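Local coordinates for protein ubiquitin-like-conjugating enzyme ATG10 (Saccharomyces cerevisiae, PDB 4EBR) that acts as the E2-like enzyme that conjugates ATG12 to ATG5, a step required for autophagy and for cytoplasm-to-vacuole transport, at residues D18-I21 / F22-W25; V31-N34 / D35-G39. All coordinates share one frame; numbering follows the deposited sequence.

Interactions 1 and 2 follow one another along the chain. Interaction 1 (18-25) lies in the connection from helix 6-18 into strand 28-33, and interaction 2 (31-39) takes in the last residues of that strand and the loop to strand 40-44. The first is partly buried: Phe22 packs on strand 40-44 and helix 6-18, and Trp25 on helix 152-164 and Leu44; its chemistry is mainly that of stacked flat groups and a CH-pi contact. The second is a surface contact, ruled by hydrogen bonds around one asparagine, with Gly39 as its buried member. They meet at Val31, whose CG1 lies 3.9 Å from His23 CE1. Both are away from the catalytic cysteine.

Interaction 1: D18-I21 / F22-W25; sequences DSQI and FHNW
Gln20 and His23 are brought together by their first torsions: each turns CG to the side opposite its carbonyl carbon (chi1 -58° in Gln20), and a bend at chi2 of Gln20 then lays its amide over the imidazole. The two planes are only 12° apart, and Gln20 NE2 sits 3.9 Å above the plane of the His23 ring, over its centre. A glutamine suits this place because its amide is flat enough to stack and polar enough for a partly exposed position; Tyr17 meets His23 edge-to-face. Asn24 N donates to Gln20 O over 3.0 Å. The branched Ile21 sets CG2 over a face of Phe22, 4.0 Å from the ring centroid, in a CH-pi contact, while Trp25 CE3 lies in plane at the edge of that ring. The indole's polar end is satisfied by Gly165 O, and Tyr166 stacks on its ring. Gln20, with positive phi, is where the chain breaks from helix 6-18. The arrangement is a helix-to-strand connection, joining helix 6-18 to strand 28-33, consistent with the E2 fold, in which an N-terminal helix leads into an antiparallel sheet.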
ATOM      1  N   ASP A  18     -22.114  15.882   1.443  1.00 70.19           N
ATOM      2  CA  ASP A  18     -23.228  16.813   1.525  1.00 77.83           C
ATOM      3  C   ASP A  18     -23.971  16.956   0.209  1.00 78.68           C
ATOM      4  O   ASP A  18     -25.179  17.103   0.202  1.00 82.08           O
ATOM      5  CB  ASP A  18     -22.772  18.172   2.046  1.00 82.74           C
ATOM      6  CG  ASP A  18     -22.513  18.155   3.537  1.00 87.47           C
ATOM      7  OD1 ASP A  18     -23.149  17.327   4.230  1.00 89.02           O
ATOM      8  OD2 ASP A  18     -21.677  18.959   4.013  1.00 89.02           O
ATOM      9  N   SER A  19     -23.255  16.875  -0.903  1.00 78.18           N
ATOM     10  CA  SER A  19     -23.866  17.029  -2.222  1.00 81.19           C
ATOM     11  C   SER A  19     -24.843  15.899  -2.539  1.00 82.81           C
ATOM     12  O   SER A  19     -25.602  15.968  -3.512  1.00 85.26           O
ATOM     13  CB  SER A  19     -22.787  17.083  -3.301  1.00 77.00           C
ATOM     14  OG  SER A  19     -22.146  15.834  -3.426  1.00 73.52           O
ATOM     15  N   GLN A  20     -24.800  14.861  -1.712  1.00 81.60           N
ATOM     16  CA  GLN A  20     -25.657  13.694  -1.860  1.00 85.41           C
ATOM     17  C   GLN A  20     -25.400  12.976  -3.178  1.00 82.62           C
ATOM     18  O   GLN A  20     -26.250  12.224  -3.656  1.00 85.41           O
ATOM     19  CB  GLN A  20     -27.132  14.080  -1.730  1.00 94.02           C
ATOM     20  CG  GLN A  20     -27.469  14.759  -0.416  1.00102.17           C
ATOM     21  CD  GLN A  20     -28.415  13.938   0.433  1.00110.97           C
ATOM     22  OE1 GLN A  20     -29.379  13.355  -0.073  1.00115.84           O
ATOM     23  NE2 GLN A  20     -28.141  13.879   1.732  1.00112.73           N
ATOM     24  N   ILE A  21     -24.216  13.182  -3.747  1.00 75.46           N
ATOM     25  CA  ILE A  21     -23.884  12.532  -5.002  1.00 71.63           C
ATOM     26  C   ILE A  21     -23.914  11.014  -4.830  1.00 71.61           C
ATOM     27  O   ILE A  21     -24.296  10.292  -5.746  1.00 74.82           O
ATOM     28  CB  ILE A  21     -22.536  13.015  -5.585  1.00 66.80           C
ATOM     29  CG1 ILE A  21     -22.366  12.525  -7.021  1.00 66.63           C
ATOM     30  CG2 ILE A  21     -21.354  12.574  -4.725  1.00 62.47           C
ATOM     31  CD1 ILE A  21     -20.968  12.714  -7.566  1.00 63.96           C
ATOM     32  N   PHE A  22     -23.535  10.525  -3.654  1.00 68.18           N
ATOM     33  CA  PHE A  22     -23.618   9.093  -3.412  1.00 68.26           C
ATOM     34  C   PHE A  22     -25.038   8.631  -3.004  1.00 75.83           C
ATOM     35  O   PHE A  22     -25.487   7.536  -3.368  1.00 76.30           O
ATOM     36  CB  PHE A  22     -22.545   8.648  -2.417  1.00 63.43           C
ATOM     37  CG  PHE A  22     -21.129   8.919  -2.881  1.00 57.63           C
ATOM     38  CD1 PHE A  22     -20.290   9.746  -2.154  1.00 55.12           C
ATOM     39  CD2 PHE A  22     -20.641   8.335  -4.043  1.00 55.27           C
ATOM     40  CE1 PHE A  22     -18.996   9.987  -2.572  1.00 54.83           C
ATOM     41  CE2 PHE A  22     -19.336   8.567  -4.476  1.00 51.62           C
ATOM     42  CZ  PHE A  22     -18.513   9.395  -3.742  1.00 51.73           C
ATOM     43  N   HIS A  23     -25.750   9.475  -2.267  1.00 79.46           N
ATOM     44  CA  HIS A  23     -27.100   9.139  -1.822  1.00 83.84           C
ATOM     45  C   HIS A  23     -28.087   8.970  -2.977  1.00 87.58           C
ATOM     46  O   HIS A  23     -28.985   8.133  -2.921  1.00 92.15           O
ATOM     47  CB  HIS A  23     -27.620  10.197  -0.853  1.00 87.00           C
ATOM     48  CG  HIS A  23     -26.720  10.425   0.318  1.00 84.08           C
ATOM     49  ND1 HIS A  23     -25.460  10.968   0.192  1.00 80.73           N
ATOM     50  CD2 HIS A  23     -26.891  10.174   1.636  1.00 85.77           C
ATOM     51  CE1 HIS A  23     -24.899  11.051   1.384  1.00 80.64           C
ATOM     52  NE2 HIS A  23     -25.745  10.571   2.279  1.00 83.30           N
ATOM     53  N   ASN A  24     -27.921   9.764  -4.023  1.00 86.35           N
ATOM     54  CA  ASN A  24     -28.820   9.691  -5.161  1.00 89.84           C
ATOM     55  C   ASN A  24     -28.266   8.791  -6.252  1.00 88.19           C
ATOM     56  O   ASN A  24     -28.863   8.636  -7.315  1.00 94.23           O
ATOM     57  CB  ASN A  24     -29.087  11.091  -5.717  1.00 91.06           C
ATOM     58  CG  ASN A  24     -29.604  12.039  -4.663  1.00 94.88           C
ATOM     59  OD1 ASN A  24     -30.485  11.690  -3.869  1.00 97.98           O
ATOM     60  ND2 ASN A  24     -29.045  13.245  -4.634  1.00 95.17           N
ATOM     61  N   TRP A  25     -27.104   8.216  -5.999  1.00 81.66           N
ATOM     62  CA  TRP A  25     -26.516   7.285  -6.938  1.00 79.66           C
ATOM     63  C   TRP A  25     -27.327   6.000  -6.869  1.00 83.88           C
ATOM     64  O   TRP A  25     -27.576   5.480  -5.781  1.00 85.42           O
ATOM     65  CB  TRP A  25     -25.076   7.037  -6.541  1.00 76.03           C
ATOM     66  CG  TRP A  25     -24.333   6.166  -7.467  1.00 74.21           C
ATOM     67  CD1 TRP A  25     -24.690   5.825  -8.737  1.00 77.05           C
ATOM     68  CD2 TRP A  25     -23.093   5.502  -7.198  1.00 66.65           C
ATOM     69  NE1 TRP A  25     -23.737   4.990  -9.278  1.00 75.10           N
ATOM     70  CE2 TRP A  25     -22.749   4.776  -8.352  1.00 67.61           C
ATOM     71  CE3 TRP A  25     -22.238   5.459  -6.096  1.00 60.03           C
ATOM     72  CZ2 TRP A  25     -21.590   4.008  -8.436  1.00 61.35           C
ATOM     73  CZ3 TRP A  25     -21.088   4.702  -6.179  1.00 56.14           C
ATOM     74  CH2 TRP A  25     -20.772   3.987  -7.342  1.00 56.45           C
TER

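Interaction 2: V31-N34 / D35-G39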
ATOM      1  N   VAL A  31     -24.600   4.941   2.721  1.00 68.13           N
ATOM      2  CA  VAL A  31     -23.436   5.815   2.813  1.00 64.64           C
ATOM      3  C   VAL A  31     -23.176   6.107   4.283  1.00 69.81           C
ATOM      4  O   VAL A  31     -24.092   6.490   5.006  1.00 79.78           O
ATOM      5  CB  VAL A  31     -23.731   7.176   2.138  1.00 65.03           C
ATOM      6  CG1 VAL A  31     -22.493   8.036   2.107  1.00 61.19           C
ATOM      7  CG2 VAL A  31     -24.287   6.986   0.729  1.00 64.55           C
ATOM      8  N   HIS A  32     -21.944   5.945   4.744  1.00 64.08           N
ATOM      9  CA  HIS A  32     -21.655   6.235   6.144  1.00 64.93           C
ATOM     10  C   HIS A  32     -20.370   6.989   6.271  1.00 61.00           C
ATOM     11  O   HIS A  32     -19.339   6.528   5.787  1.00 59.78           O
ATOM     12  CB  HIS A  32     -21.485   4.956   6.939  1.00 69.58           C
ATOM     13  CG  HIS A  32     -22.741   4.179   7.110  1.00 77.70           C
ATOM     14  ND1 HIS A  32     -23.499   4.243   8.259  1.00 86.87           N
ATOM     15  CD2 HIS A  32     -23.368   3.307   6.289  1.00 80.76           C
ATOM     16  CE1 HIS A  32     -24.544   3.444   8.137  1.00 92.34           C
ATOM     17  NE2 HIS A  32     -24.489   2.864   6.951  1.00 88.26           N
ATOM     18  N   LEU A  33     -20.391   8.108   6.987  1.00 63.11           N
ATOM     19  CA  LEU A  33     -19.165   8.847   7.259  1.00 58.15           C
ATOM     20  C   LEU A  33     -18.620   8.437   8.625  1.00 63.94           C
ATOM     21  O   LEU A  33     -19.332   8.484   9.627  1.00 64.40           O
ATOM     22  CB  LEU A  33     -19.425  10.353   7.224  1.00 65.75           C
ATOM     23  CG  LEU A  33     -18.379  11.205   6.502  1.00 62.71           C
ATOM     24  CD1 LEU A  33     -17.956  10.547   5.197  1.00 53.38           C
ATOM     25  CD2 LEU A  33     -18.910  12.608   6.251  1.00 62.39           C
ATOM     26  N   ASN A  34     -17.354   8.027   8.655  1.00 55.27           N
ATOM     27  CA  ASN A  34     -16.743   7.518   9.874  1.00 56.72           C
ATOM     28  C   ASN A  34     -16.781   8.587  10.953  1.00 67.26           C
ATOM     29  O   ASN A  34     -17.015   9.754  10.652  1.00 71.00           O
ATOM     30  CB  ASN A  34     -15.329   6.972   9.642  1.00 52.23           C
ATOM     31  CG  ASN A  34     -14.325   8.044   9.303  1.00 57.29           C
ATOM     32  OD1 ASN A  34     -14.606   9.236   9.384  1.00 61.31           O
ATOM     33  ND2 ASN A  34     -13.125   7.621   8.921  1.00 58.14           N
ATOM     34  N   ASP A  35     -16.588   8.190  12.203  1.00 73.11           N
ATOM     35  CA  ASP A  35     -16.716   9.123  13.316  1.00 78.85           C
ATOM     36  C   ASP A  35     -15.935  10.423  13.123  1.00 77.93           C
ATOM     37  O   ASP A  35     -16.415  11.487  13.500  1.00 82.15           O
ATOM     38  CB  ASP A  35     -16.323   8.449  14.631  1.00 83.49           C
ATOM     39  CG  ASP A  35     -17.468   7.670  15.250  1.00 90.13           C
ATOM     40  OD1 ASP A  35     -17.200   6.704  16.001  1.00 91.99           O
ATOM     41  OD2 ASP A  35     -18.638   8.038  14.994  1.00 93.23           O
ATOM     42  N   GLU A  36     -14.754  10.345  12.513  1.00 72.78           N
ATOM     43  CA  GLU A  36     -13.924  11.536  12.338  1.00 72.71           C
ATOM     44  C   GLU A  36     -14.249  12.338  11.081  1.00 70.85           C
ATOM     45  O   GLU A  36     -13.581  13.333  10.801  1.00 67.61           O
ATOM     46  CB  GLU A  36     -12.435  11.171  12.321  1.00 73.20           C
ATOM     47  CG  GLU A  36     -11.920  10.554  13.601  1.00 82.72           C
ATOM     48  CD  GLU A  36     -12.121  11.449  14.825  1.00 95.66           C
ATOM     49  OE1 GLU A  36     -12.055  12.692  14.662  1.00 99.59           O
ATOM     50  OE2 GLU A  36     -12.341  10.909  15.947  1.00 99.27           O
ATOM     51  N   LYS A  37     -15.249  11.878  10.322  1.00 72.98           N
ATOM     52  CA  LYS A  37     -15.542  12.371   8.967  1.00 71.28           C
ATOM     53  C   LYS A  37     -14.290  12.260   8.082  1.00 70.98           C
ATOM     54  O   LYS A  37     -14.072  13.033   7.159  1.00 72.00           O
ATOM     55  CB  LYS A  37     -16.068  13.802   9.000  1.00 72.85           C
ATOM     56  CG  LYS A  37     -17.032  14.114  10.160  1.00 76.00           C
ATOM     57  CD  LYS A  37     -18.400  13.494   9.952  1.00 76.08           C
ATOM     58  CE  LYS A  37     -19.502  14.439  10.416  1.00 80.31           C
ATOM     59  NZ  LYS A  37     -19.357  14.766  11.857  1.00 84.41           N
ATOM     60  N   ASP A  38     -13.385  11.387   8.516  1.00 71.08           N
ATOM     61  CA  ASP A  38     -12.183  11.019   7.766  1.00 67.53           C
ATOM     62  C   ASP A  38     -12.432  10.205   6.494  1.00 61.36           C
ATOM     63  O   ASP A  38     -11.785  10.414   5.467  1.00 60.26           O
ATOM     64  CB  ASP A  38     -11.203  10.271   8.675  1.00 73.03           C
ATOM     65  CG  ASP A  38     -10.006  11.116   9.061  1.00 79.75           C
ATOM     66  OD1 ASP A  38      -9.912  12.268   8.589  1.00 81.96           O
ATOM     67  OD2 ASP A  38      -9.158  10.629   9.839  1.00 83.35           O
ATOM     68  N   GLY A  39     -13.367   9.265   6.591  1.00 56.26           N
ATOM     69  CA  GLY A  39     -13.519   8.194   5.639  1.00 51.05           C
ATOM     70  C   GLY A  39     -14.979   7.870   5.420  1.00 51.86           C
ATOM     71  O   GLY A  39     -15.835   8.188   6.253  1.00 52.14           O
TER
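The Asn34 side-chain amide is the flat group round which this turn is built: Gly39 N lies above the plane of its carbonyl, 48° out of it, and the carboxylate of Asp38 is turned 54° from the amide, the two side chains crossing obliquely. Alongside, Asn34 ND2 comes within 3.3 Å of Asp38 CB. The amide gets there because chi1 of 69° sets CG between the backbone N and the carbonyl carbon, folding it back over the loop. Asn34 OD1 thus accepts from Gly39 N at 3.1 Å, the donor coming from above the carbonyl and not along a lone pair; Asp38 N makes a weaker, less certain approach to the same oxygen, and ND2 has a weak bond to Tyr68 OH. The backbone of Asn34 is gripped as well. Its N donates almost straight to Gly39 O at 2.8 Å, and its O accepts from Lys37 N at 2.8 Å, completing a type I turn. Lys37, the last residue of the turn, has positive phi, and its aliphatic stem crosses Leu33 at about a right angle, with CD 3.8 Å from Leu33 CD2. With an alanine here in place of Asn34, Gly39 N is likely to lose its side-chain acceptor and Tyr68 its weak partner, though the backbone bonds would remain. In this hairpin between strands 28-33 and 40-44, the side-chain oxygen probably supplies the acceptor that Asn34 O, already taken by Lys37 N, cannot. Hydrogen bonds within 31-39 therefore centre on Asn34, while Trp9 NE1 holds Asp38 O from outside.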